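Local coordinates for protein cadherin-5 (Gallus gallus, PDB 3PPE) that mediates calcium-dependent, homophilic adhesion between endothelial cells, represented here by its two outermost extracellular cadherin domains, EC1 and EC2, at residues 4-9 with 89-94; 38-43 with 68-73; 106-111 with 196-201; 144-149 with 176-181. All blocks are in the same frame, centred on the assembly; numbering follows the deposited sequence.

In the fold
Contacts 1 and 2 belong to one sheet of EC1, contacts 3 and 4 to the corresponding sheet of EC2. Contacts 1 and 3 are the parallel pairings that close each domain, a strand near the domain's start beside its last strand; contacts 2 and 4 are antiparallel pairings at the opposite edge of each sheet, nested within those closures. Contact 2 is a surface contact, rich in carboxylates; the other three are partly buried, with apolar side chains on the inner face. Only contacts 1 and 2 have the second subunit nearby. Backbone pairing joins contact 1 to contact 2 and contact 3 to contact 4; the first pair adds a Lys93-Glu68 salt bridge, the second packing of Thr196.

Contact 1: residues 4-9 with 89-94; sequences WNRMHI and KFIIKV
Asn5 O is gripped from opposite faces of its carbonyl plane: Ile91 N comes in at 3.2 Å, tilted 27° from that plane, and Arg6 NH1 at 3.0 Å from well above it. The bond from Ile91 begins the parallel pairing of strands 6-9 and 89-94, the N- and C-terminal strands that close the EC1 cadherin domain. Beside it the Asn5 amide reaches across, ND2 giving a nearly straight 2.9 Å bond to Lys89 O. Further along, Met7 is held through both its backbone N, by Ile91 O, and its backbone O, by Lys93 N at 2.7 Å.

On the outer face Arg6 bends at chi2 (-78°), and its guanidinium lies with one face over Ile91 CD1, which sits toward the rim. Lys93 runs beside the His8 ring, and its amine pairs with Glu68. The inner face carries Met7, Ile9, Phe90 and Ile92, packed onto Val21 and Ile55. Here the second subunit also arrives, its Trp4 meeting Phe90 and Met7 in the swapped dimer. Met7 SD lies obliquely 5.1 Å from the centroid of the Phe90 ring, a Met-aromatic contact, and Met7 CE touches Phe90 CE2 at 3.9 Å.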
# COMPACT_ATOMS: atom_id res chain seq x y z
N TRP A 4 4.30 -1.74 14.83
CA TRP A 4 4.45 -2.41 13.55
C TRP A 4 3.18 -3.19 13.13
O TRP A 4 3.01 -3.49 11.97
CB TRP A 4 5.66 -3.35 13.59
CG TRP A 4 6.99 -2.65 13.49
CD1 TRP A 4 7.93 -2.53 14.49
CD2 TRP A 4 7.55 -2.01 12.33
NE1 TRP A 4 9.03 -1.85 14.01
CE2 TRP A 4 8.82 -1.51 12.70
CE3 TRP A 4 7.10 -1.81 11.02
CZ2 TRP A 4 9.65 -0.82 11.81
CZ3 TRP A 4 7.94 -1.11 10.12
CH2 TRP A 4 9.19 -0.63 10.54
N ASN A 5 2.30 -3.51 14.08
CA ASN A 5 1.05 -4.25 13.77
C ASN A 5 -0.08 -3.35 13.29
O ASN A 5 -1.11 -3.21 13.93
CB ASN A 5 0.60 -5.14 14.93
CG ASN A 5 0.28 -4.35 16.19
OD1 ASN A 5 0.93 -3.32 16.49
ND2 ASN A 5 -0.70 -4.84 16.96
N ARG A 6 0.15 -2.73 12.14
CA ARG A 6 -0.70 -1.73 11.56
C ARG A 6 -0.67 -1.88 10.04
O ARG A 6 0.36 -2.23 9.46
CB ARG A 6 -0.15 -0.33 11.86
CG ARG A 6 -0.19 0.11 13.30
CD ARG A 6 -1.59 0.58 13.72
NE ARG A 6 -1.65 0.98 15.12
CZ ARG A 6 -1.75 0.15 16.16
NH1 ARG A 6 -1.78 -1.18 15.98
NH2 ARG A 6 -1.81 0.65 17.40
N MET A 7 -1.81 -1.58 9.42
CA MET A 7 -1.88 -1.39 7.97
C MET A 7 -2.52 -0.02 7.78
O MET A 7 -3.21 0.47 8.66
CB MET A 7 -2.75 -2.48 7.32
CG MET A 7 -2.22 -3.91 7.53
SD MET A 7 -3.12 -5.09 6.56
CE MET A 7 -2.35 -6.60 7.14
N HIS A 8 -2.28 0.59 6.62
CA HIS A 8 -2.78 1.93 6.32
C HIS A 8 -3.35 1.89 4.95
O HIS A 8 -2.76 1.34 4.03
CB HIS A 8 -1.67 3.01 6.39
CG HIS A 8 -0.95 3.02 7.69
ND1 HIS A 8 0.09 2.15 7.97
CD2 HIS A 8 -1.18 3.72 8.83
CE1 HIS A 8 0.49 2.32 9.22
NE2 HIS A 8 -0.26 3.27 9.76
N ILE A 9 -4.52 2.48 4.84
CA ILE A 9 -5.18 2.66 3.55
C ILE A 9 -5.81 4.06 3.50
O ILE A 9 -6.43 4.52 4.44
CB ILE A 9 -6.24 1.56 3.25
CG1 ILE A 9 -6.99 1.87 1.95
CG2 ILE A 9 -7.19 1.33 4.45
CD1 ILE A 9 -7.78 0.71 1.36
N LYS A 89 -3.57 -9.54 16.93
CA LYS A 89 -4.33 -8.29 16.79
C LYS A 89 -3.57 -7.23 15.99
O LYS A 89 -2.38 -7.02 16.16
CB LYS A 89 -4.65 -7.70 18.17
CG LYS A 89 -5.62 -8.50 19.03
CD LYS A 89 -5.99 -7.68 20.31
CE LYS A 89 -5.14 -8.05 21.54
NZ LYS A 89 -5.86 -8.90 22.60
N PHE A 90 -4.30 -6.49 15.15
CA PHE A 90 -3.71 -5.41 14.38
C PHE A 90 -4.76 -4.36 14.10
O PHE A 90 -5.97 -4.60 14.29
CB PHE A 90 -3.00 -5.94 13.10
CG PHE A 90 -3.94 -6.49 12.03
CD1 PHE A 90 -4.47 -7.77 12.13
CD2 PHE A 90 -4.24 -5.71 10.91
CE1 PHE A 90 -5.33 -8.28 11.14
CE2 PHE A 90 -5.08 -6.19 9.92
CZ PHE A 90 -5.65 -7.47 10.02
N ILE A 91 -4.32 -3.20 13.64
CA ILE A 91 -5.26 -2.14 13.30
C ILE A 91 -5.03 -1.74 11.86
O ILE A 91 -3.89 -1.58 11.42
CB ILE A 91 -5.12 -0.93 14.29
CG1 ILE A 91 -5.65 -1.34 15.68
CG2 ILE A 91 -5.84 0.33 13.73
CD1 ILE A 91 -5.33 -0.35 16.90
N ILE A 92 -6.13 -1.64 11.12
CA ILE A 92 -6.11 -1.02 9.80
C ILE A 92 -6.48 0.46 10.04
O ILE A 92 -7.59 0.76 10.47
CB ILE A 92 -7.13 -1.71 8.82
CG1 ILE A 92 -6.72 -3.18 8.49
CG2 ILE A 92 -7.16 -0.88 7.52
CD1 ILE A 92 -7.80 -3.95 7.71
N LYS A 93 -5.54 1.35 9.75
CA LYS A 93 -5.72 2.82 9.94
C LYS A 93 -6.14 3.43 8.63
O LYS A 93 -5.55 3.11 7.60
CB LYS A 93 -4.37 3.44 10.32
CG LYS A 93 -3.88 3.05 11.71
CD LYS A 93 -4.29 4.10 12.74
CE LYS A 93 -3.91 3.66 14.18
NZ LYS A 93 -4.47 4.63 15.17
N VAL A 94 -7.16 4.29 8.64
CA VAL A 94 -7.60 4.99 7.40
C VAL A 94 -6.86 6.33 7.39
O VAL A 94 -7.07 7.15 8.29
CB VAL A 94 -9.14 5.20 7.33
CG1 VAL A 94 -9.61 5.86 5.97
CG2 VAL A 94 -9.90 3.84 7.56

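Contact 2: residues 38-43 with 68-73; sequences EGESAN and EYELTA
The Tyr69 ring is met obliquely from segment 38-43, with Ser41 OG 3.6 Å from Tyr69 CE2 and Glu40 O the same distance from Tyr69 CD2. Beyond the two segments, Phe46 makes an edge-to-face contact with this ring and Lys66 a cation-pi one.

The flat carboxylate of Glu40 does the most distinctive work. Its chain is extended beyond CG (chi2 -175°), and OE2 accepts from Glu70 N at 2.8 Å through its anti lone pair, the one turned away from OE1; the N-H points almost straight at it, at 169°. Glu40 N in turn donates to Glu70 O. One residue thus takes both backbone groups of Glu70, its side chain replacing a main-chain acceptor where strand 33-39 has given way to a turn. OE1 pairs with Lys66, which probably eases the repulsion between the Glu40 carboxylate and that of Glu70 nearby.

Toward the other end, Glu38 and Thr72 form an antiparallel hydrogen-bonded pair, and their side chains run side by side, Glu38 CG 3.7 Å from Thr72 CB; the Glu38 carboxylate continues to His74. Gly39 opens a type II turn closed by Ala42 N on Gly39 O. A CB on Gly39 would strike Glu70 O and Leu71 CA, and at these backbone angles it would also jam against the carbonyl O of Glu38. Under the turn, Leu71 CD2 packs on Ala42 CB at 4.0 Å.

Strand 33-39 is an outer strand of this EC1 sheet within the chain, and strand 68-77 lies between it and strand 82-95, with Tyr69 packing on Val94 and Leu71 on Phe90.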
# COMPACT_ATOMS: atom_id res chain seq x y z
N GLU A 38 -10.77 -11.79 11.48
CA GLU A 38 -12.01 -11.51 12.15
C GLU A 38 -11.88 -10.08 12.63
O GLU A 38 -10.80 -9.51 12.56
CB GLU A 38 -12.18 -12.43 13.37
CG GLU A 38 -11.22 -12.13 14.48
CD GLU A 38 -11.42 -12.99 15.75
OE1 GLU A 38 -12.38 -12.76 16.51
OE2 GLU A 38 -10.58 -13.87 15.99
N GLY A 39 -12.98 -9.50 13.10
CA GLY A 39 -12.95 -8.20 13.76
C GLY A 39 -13.75 -7.19 12.94
O GLY A 39 -14.64 -7.57 12.17
N GLU A 40 -13.41 -5.90 13.09
CA GLU A 40 -14.26 -4.82 12.55
C GLU A 40 -14.25 -4.76 11.03
O GLU A 40 -13.22 -4.49 10.41
CB GLU A 40 -13.84 -3.45 13.14
CG GLU A 40 -14.07 -3.34 14.65
CD GLU A 40 -13.76 -1.91 15.13
OE1 GLU A 40 -14.72 -1.18 15.50
OE2 GLU A 40 -12.59 -1.51 15.07
N SER A 41 -15.43 -5.04 10.45
CA SER A 41 -15.64 -5.16 8.99
C SER A 41 -14.72 -6.18 8.33
O SER A 41 -14.48 -6.10 7.13
CB SER A 41 -15.50 -3.76 8.31
OG SER A 41 -16.47 -2.87 8.87
N ALA A 42 -14.18 -7.13 9.12
CA ALA A 42 -13.44 -8.28 8.55
C ALA A 42 -14.38 -9.11 7.67
O ALA A 42 -15.50 -9.43 8.10
CB ALA A 42 -12.85 -9.16 9.64
N ASN A 43 -13.93 -9.49 6.48
CA ASN A 43 -14.70 -10.36 5.58
C ASN A 43 -15.91 -9.68 4.91
O ASN A 43 -16.62 -10.32 4.14
CB ASN A 43 -15.11 -11.70 6.28
CG ASN A 43 -13.93 -12.38 6.93
OD1 ASN A 43 -12.99 -12.80 6.24
ND2 ASN A 43 -13.93 -12.43 8.26
N GLU A 68 -10.37 4.01 11.94
CA GLU A 68 -9.53 2.80 12.06
C GLU A 68 -10.39 1.59 12.43
O GLU A 68 -11.53 1.75 12.87
CB GLU A 68 -8.37 3.00 13.05
CG GLU A 68 -8.83 3.13 14.47
CD GLU A 68 -7.67 3.34 15.46
OE1 GLU A 68 -6.83 4.24 15.21
OE2 GLU A 68 -7.64 2.63 16.49
N TYR A 69 -9.84 0.39 12.19
CA TYR A 69 -10.54 -0.89 12.34
C TYR A 69 -9.59 -1.86 13.06
O TYR A 69 -8.46 -2.03 12.63
CB TYR A 69 -10.91 -1.49 10.97
CG TYR A 69 -11.86 -0.64 10.13
CD1 TYR A 69 -11.39 0.43 9.35
CD2 TYR A 69 -13.22 -0.92 10.11
CE1 TYR A 69 -12.30 1.23 8.57
CE2 TYR A 69 -14.10 -0.16 9.35
CZ TYR A 69 -13.64 0.91 8.58
OH TYR A 69 -14.54 1.66 7.83
N GLU A 70 -10.09 -2.47 14.13
CA GLU A 70 -9.38 -3.46 14.93
C GLU A 70 -9.70 -4.86 14.40
O GLU A 70 -10.86 -5.28 14.37
CB GLU A 70 -9.81 -3.33 16.42
CG GLU A 70 -9.56 -1.91 16.97
CD GLU A 70 -9.61 -1.78 18.49
OE1 GLU A 70 -10.46 -2.45 19.11
OE2 GLU A 70 -8.78 -1.00 19.07
N LEU A 71 -8.67 -5.56 13.94
CA LEU A 71 -8.88 -6.91 13.45
C LEU A 71 -7.93 -7.90 14.12
O LEU A 71 -6.99 -7.50 14.80
CB LEU A 71 -8.72 -6.96 11.92
CG LEU A 71 -9.84 -6.44 10.99
CD1 LEU A 71 -9.87 -4.89 10.93
CD2 LEU A 71 -9.54 -6.96 9.61
N THR A 72 -8.17 -9.19 13.91
CA THR A 72 -7.30 -10.23 14.44
C THR A 72 -7.01 -11.21 13.33
O THR A 72 -7.91 -11.62 12.62
CB THR A 72 -7.92 -10.96 15.66
OG1 THR A 72 -8.15 -10.00 16.69
CG2 THR A 72 -6.98 -12.02 16.22
N ALA A 73 -5.73 -11.53 13.19
CA ALA A 73 -5.28 -12.44 12.16
C ALA A 73 -5.04 -13.85 12.72
O ALA A 73 -4.60 -14.00 13.86
CB ALA A 73 -4.01 -11.87 11.49

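Contact 3: residues 106-111 with 196-201; sequences QKIFNG and TVIIRL
Ile108 and Ile198 meet on the outer face of the sheet, their side chains crossing at a slant so that Ile108 CG2 comes within 3.6 Å of Ile198 CD1. In Ile198, chi2 (157°) extends that CD1 from CG1 toward Ile108. Asn110 also lies against Ile198: the two run side by side and point the same way, with Asn110 OD1 3.8 Å from Ile198 CB.

Phe109 turns to the inner face instead. Gln106 CB lies over the centre of one face of its ring, 4.0 Å above the plane, while Thr196 O approaches in plane at the edge. Phe109 CB also touches Val197 CG1 at 4.2 Å, and both residues pack against Val126 of the facing sheet. The matching position on this face, opposite Ile199, is Gly111, which adds no side chain to the layer and meets the neighbouring strand through its backbone.

Between the two faces runs a regular parallel ladder. Thr196 N bonds Lys107 O, Phe109 N bonds Thr196 O at 2.8 Å, and the series continues through Ile198 and Gly111 to Arg200 N on Gly111 O. At the Lys107 end of the ladder a water donates to Lys107 O at 2.7 Å and also bonds Thr196 OG1, linking the two segments.

This is the parallel pairing of an N-terminal strand, 108-114, with the last strand, 194-202, that closes the Greek-key beta sandwich of a cadherin domain, here EC2, and it lies away from the calcium sites.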
# COMPACT_ATOMS: atom_id res chain seq x y z
N GLN A 106 -21.75 28.43 14.48
CA GLN A 106 -23.04 29.15 14.57
C GLN A 106 -23.14 29.92 13.27
O GLN A 106 -22.13 30.37 12.74
CB GLN A 106 -23.07 30.23 15.70
CG GLN A 106 -22.78 29.72 17.09
CD GLN A 106 -22.59 30.78 18.12
OE1 GLN A 106 -23.09 31.94 18.01
NE2 GLN A 106 -21.90 30.40 19.17
N LYS A 107 -24.37 30.09 12.80
CA LYS A 107 -24.67 30.97 11.67
C LYS A 107 -24.37 32.46 11.95
O LYS A 107 -23.84 33.16 11.09
CB LYS A 107 -26.15 30.84 11.36
CG LYS A 107 -26.55 31.50 10.04
CD LYS A 107 -26.04 30.70 8.81
CE LYS A 107 -26.89 31.07 7.59
NZ LYS A 107 -26.21 30.67 6.31
N ILE A 108 -24.77 32.92 13.14
CA ILE A 108 -24.60 34.27 13.61
C ILE A 108 -23.93 34.27 15.01
O ILE A 108 -24.38 33.60 15.96
CB ILE A 108 -25.95 35.04 13.64
CG1 ILE A 108 -26.64 35.04 12.25
CG2 ILE A 108 -25.76 36.46 14.18
CD1 ILE A 108 -28.01 35.75 12.24
N PHE A 109 -22.80 34.98 15.09
CA PHE A 109 -22.16 35.33 16.35
C PHE A 109 -22.51 36.77 16.76
O PHE A 109 -22.76 37.63 15.93
CB PHE A 109 -20.64 35.18 16.25
CG PHE A 109 -20.17 33.81 15.82
CD1 PHE A 109 -20.12 33.45 14.46
CD2 PHE A 109 -19.73 32.90 16.78
CE1 PHE A 109 -19.64 32.17 14.08
CE2 PHE A 109 -19.23 31.67 16.41
CZ PHE A 109 -19.20 31.28 15.07
N ASN A 110 -22.49 37.03 18.06
CA ASN A 110 -22.81 38.35 18.57
C ASN A 110 -21.69 38.81 19.48
O ASN A 110 -21.15 38.01 20.27
CB ASN A 110 -24.14 38.32 19.36
CG ASN A 110 -25.31 38.03 18.49
OD1 ASN A 110 -25.86 38.92 17.86
ND2 ASN A 110 -25.70 36.77 18.42
N GLY A 111 -21.32 40.08 19.37
CA GLY A 111 -20.46 40.67 20.37
C GLY A 111 -20.72 42.14 20.56
O GLY A 111 -21.56 42.74 19.89
N THR A 196 -21.89 35.39 10.05
CA THR A 196 -22.08 36.82 10.33
C THR A 196 -21.77 37.07 11.78
O THR A 196 -22.12 36.26 12.67
CB THR A 196 -23.57 37.22 10.06
OG1 THR A 196 -23.91 36.89 8.71
CG2 THR A 196 -23.84 38.71 10.24
N VAL A 197 -21.14 38.21 12.03
CA VAL A 197 -20.91 38.71 13.36
C VAL A 197 -21.61 40.04 13.49
O VAL A 197 -21.31 40.97 12.77
CB VAL A 197 -19.42 38.91 13.70
CG1 VAL A 197 -19.25 39.03 15.21
CG2 VAL A 197 -18.58 37.74 13.17
N ILE A 198 -22.54 40.11 14.42
CA ILE A 198 -23.19 41.37 14.78
C ILE A 198 -22.44 41.92 15.97
O ILE A 198 -22.37 41.29 17.04
CB ILE A 198 -24.67 41.16 15.08
CG1 ILE A 198 -25.38 40.66 13.81
CG2 ILE A 198 -25.32 42.48 15.53
CD1 ILE A 198 -26.67 39.91 14.13
N ILE A 199 -21.84 43.08 15.78
CA ILE A 199 -21.04 43.72 16.81
C ILE A 199 -21.72 45.05 17.18
O ILE A 199 -21.80 45.98 16.36
CB ILE A 199 -19.63 43.99 16.32
CG1 ILE A 199 -18.91 42.66 16.08
CG2 ILE A 199 -18.85 44.88 17.36
CD1 ILE A 199 -17.75 42.76 15.16
N ARG A 200 -22.22 45.13 18.40
CA ARG A 200 -22.86 46.35 18.89
C ARG A 200 -21.82 47.24 19.55
O ARG A 200 -20.98 46.76 20.30
CB ARG A 200 -23.93 45.99 19.92
CG ARG A 200 -25.16 45.37 19.32
CD ARG A 200 -26.04 44.73 20.38
NE ARG A 200 -25.81 45.27 21.72
CZ ARG A 200 -25.26 44.60 22.73
NH1 ARG A 200 -24.91 43.33 22.57
NH2 ARG A 200 -25.08 45.19 23.90
N LEU A 201 -21.89 48.53 19.28
CA LEU A 201 -21.07 49.53 19.96
C LEU A 201 -21.85 50.04 21.16
O LEU A 201 -23.00 50.47 21.01
CB LEU A 201 -20.71 50.68 19.02
CG LEU A 201 -19.50 50.52 18.10
CD1 LEU A 201 -18.21 50.76 18.87
CD2 LEU A 201 -19.41 49.14 17.49
O HOH W 1 -24.73 34.12 8.71
O HOH W 2 -24.79 41.72 19.21

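Contact 4: residues 144-149 with 176-181; sequences YQIIKG and YEIIVK
Lys148 lies across Ile179, its CB 3.6 Å from Ile179 CG1 in the conformer modelled here. CG stands anti to the backbone N (chi1 174°), and CD passes the same Ile179 branch. The chain then bends at chi3 (100°), and CE touches both Ile179 CG1 and Glu177 O. At the tip NZ donates to Glu177 O at 2.9 Å, whereas the Glu177 carboxylate, 4.4 Å away at OE2, is too distant for a salt bridge and can add only a general attraction.

Against the other branch of Ile179, CG2, packs Ile147 CG1 at 3.7 Å, and Ile147 CG2 rests on Lys181 CB. The inner face holds Ile146 and Ile178, whose CD1 methyls meet at 3.7 Å near Phe153. Tyr144 lies beside Val180, also in one of two conformers, and its hydroxyl oxygen accepts from Ala128 N. Gly149 passes Ile178 CG2 where a CB would collide.

The backbone bonds shift register here. Gln145 and Lys181 exchange two 2.9 Å bonds, but then Ile147 N and, weakly at 3.4 Å, Lys148 N both turn to Ile179 O. Ile147 and Lys148 thereby share one partner: a classic beta bulge, set in the antiparallel edge pairing of strands 142-148 and 175-184 in the EC2 cadherin sandwich.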
# COMPACT_ATOMS: atom_id res chain seq x y z
N TYR A 144 -8.78 32.50 9.24
CA TYR A 144 -9.98 33.32 9.20
C TYR A 144 -9.70 34.63 8.46
O TYR A 144 -8.62 35.17 8.58
CB TYR A 144 -10.41 33.66 10.64
CG TYR A 144 -10.78 32.48 11.51
CD1 TYR A 144 -9.82 31.80 12.26
CD2 TYR A 144 -12.10 32.01 11.54
CE1 TYR A 144 -10.16 30.69 13.07
CE2 TYR A 144 -12.46 30.87 12.37
CZ TYR A 144 -11.50 30.26 13.12
OH TYR A 144 -11.81 29.18 13.90
N GLN A 145 -10.72 35.15 7.77
CA GLN A 145 -10.63 36.41 7.08
C GLN A 145 -11.97 37.14 7.28
O GLN A 145 -13.03 36.50 7.31
CB GLN A 145 -10.33 36.10 5.58
CG GLN A 145 -10.24 37.28 4.62
CD GLN A 145 -10.03 36.83 3.13
OE1 GLN A 145 -10.12 35.62 2.77
NE2 GLN A 145 -9.80 37.82 2.25
N ILE A 146 -11.94 38.45 7.46
CA ILE A 146 -13.17 39.24 7.37
C ILE A 146 -13.32 39.68 5.92
O ILE A 146 -12.39 40.26 5.34
CB ILE A 146 -13.17 40.46 8.33
CG1 ILE A 146 -13.13 39.97 9.79
CG2 ILE A 146 -14.45 41.35 8.09
CD1 ILE A 146 -13.00 41.11 10.77
N ILE A 147 -14.46 39.36 5.31
CA ILE A 147 -14.65 39.62 3.89
C ILE A 147 -15.68 40.75 3.67
O ILE A 147 -15.89 41.21 2.55
CB ILE A 147 -15.03 38.32 3.09
CG1 ILE A 147 -16.34 37.72 3.57
CG2 ILE A 147 -13.90 37.23 3.12
CD1 ILE A 147 -16.76 36.46 2.73
N LYS A 148 -16.36 41.15 4.74
CA LYS A 148 -17.18 42.36 4.71
C LYS A 148 -17.03 43.06 6.04
O LYS A 148 -17.30 42.44 7.07
CB LYS A 148 -18.66 42.04 4.42
CG LYS A 148 -19.62 43.26 4.50
CD LYS A 148 -21.08 42.88 4.14
CE LYS A 148 -21.99 42.66 5.40
NZ LYS A 148 -22.64 43.90 6.01
N GLY A 149 -16.59 44.33 6.05
CA GLY A 149 -16.37 45.06 7.33
C GLY A 149 -14.94 45.08 7.85
O GLY A 149 -14.68 45.45 9.00
N TYR A 176 -22.50 46.75 13.88
CA TYR A 176 -21.91 46.36 12.60
C TYR A 176 -22.31 44.93 12.32
O TYR A 176 -22.39 44.11 13.22
CB TYR A 176 -20.40 46.45 12.66
CG TYR A 176 -19.92 47.87 12.70
CD1 TYR A 176 -19.88 48.59 13.91
CD2 TYR A 176 -19.53 48.51 11.52
CE1 TYR A 176 -19.43 49.91 13.93
CE2 TYR A 176 -19.08 49.79 11.53
CZ TYR A 176 -19.03 50.51 12.71
OH TYR A 176 -18.59 51.79 12.65
N GLU A 177 -22.56 44.65 11.06
CA GLU A 177 -22.78 43.29 10.68
C GLU A 177 -21.64 42.94 9.75
O GLU A 177 -21.57 43.44 8.62
CB GLU A 177 -24.14 43.15 10.01
CG GLU A 177 -24.26 41.90 9.21
CD GLU A 177 -25.67 41.66 8.69
OE1 GLU A 177 -26.66 41.94 9.42
OE2 GLU A 177 -25.77 41.19 7.53
N ILE A 178 -20.70 42.13 10.24
CA ILE A 178 -19.55 41.80 9.43
C ILE A 178 -19.62 40.31 8.99
O ILE A 178 -20.28 39.49 9.63
CB ILE A 178 -18.19 42.16 10.15
CG1 ILE A 178 -17.96 41.17 11.27
CG2 ILE A 178 -18.16 43.69 10.61
CD1 ILE A 178 -16.53 41.15 11.87
N ILE A 179 -18.95 39.99 7.90
CA ILE A 179 -18.95 38.62 7.38
C ILE A 179 -17.56 38.03 7.52
O ILE A 179 -16.57 38.65 7.09
CB ILE A 179 -19.40 38.55 5.90
CG1 ILE A 179 -20.72 39.31 5.68
CG2 ILE A 179 -19.52 37.08 5.44
CD1 ILE A 179 -21.92 38.77 6.47
N VAL A 180 -17.49 36.86 8.13
CA VAL A 180 -16.22 36.18 8.30
C VAL A 180 -16.21 34.91 7.44
O VAL A 180 -17.26 34.34 7.13
CB VAL A 180 -15.91 35.95 9.84
CG1 VAL A 180 -16.92 34.99 10.48
CG2 VAL A 180 -14.45 35.49 10.08
N LYS A 181 -15.04 34.50 7.00
CA LYS A 181 -14.90 33.31 6.19
C LYS A 181 -13.73 32.52 6.79
O LYS A 181 -12.71 33.09 7.22
CB LYS A 181 -14.58 33.71 4.74
CG LYS A 181 -14.57 32.51 3.74
CD LYS A 181 -14.49 32.96 2.27
CE LYS A 181 -15.06 31.86 1.32
NZ LYS A 181 -14.68 32.16 -0.14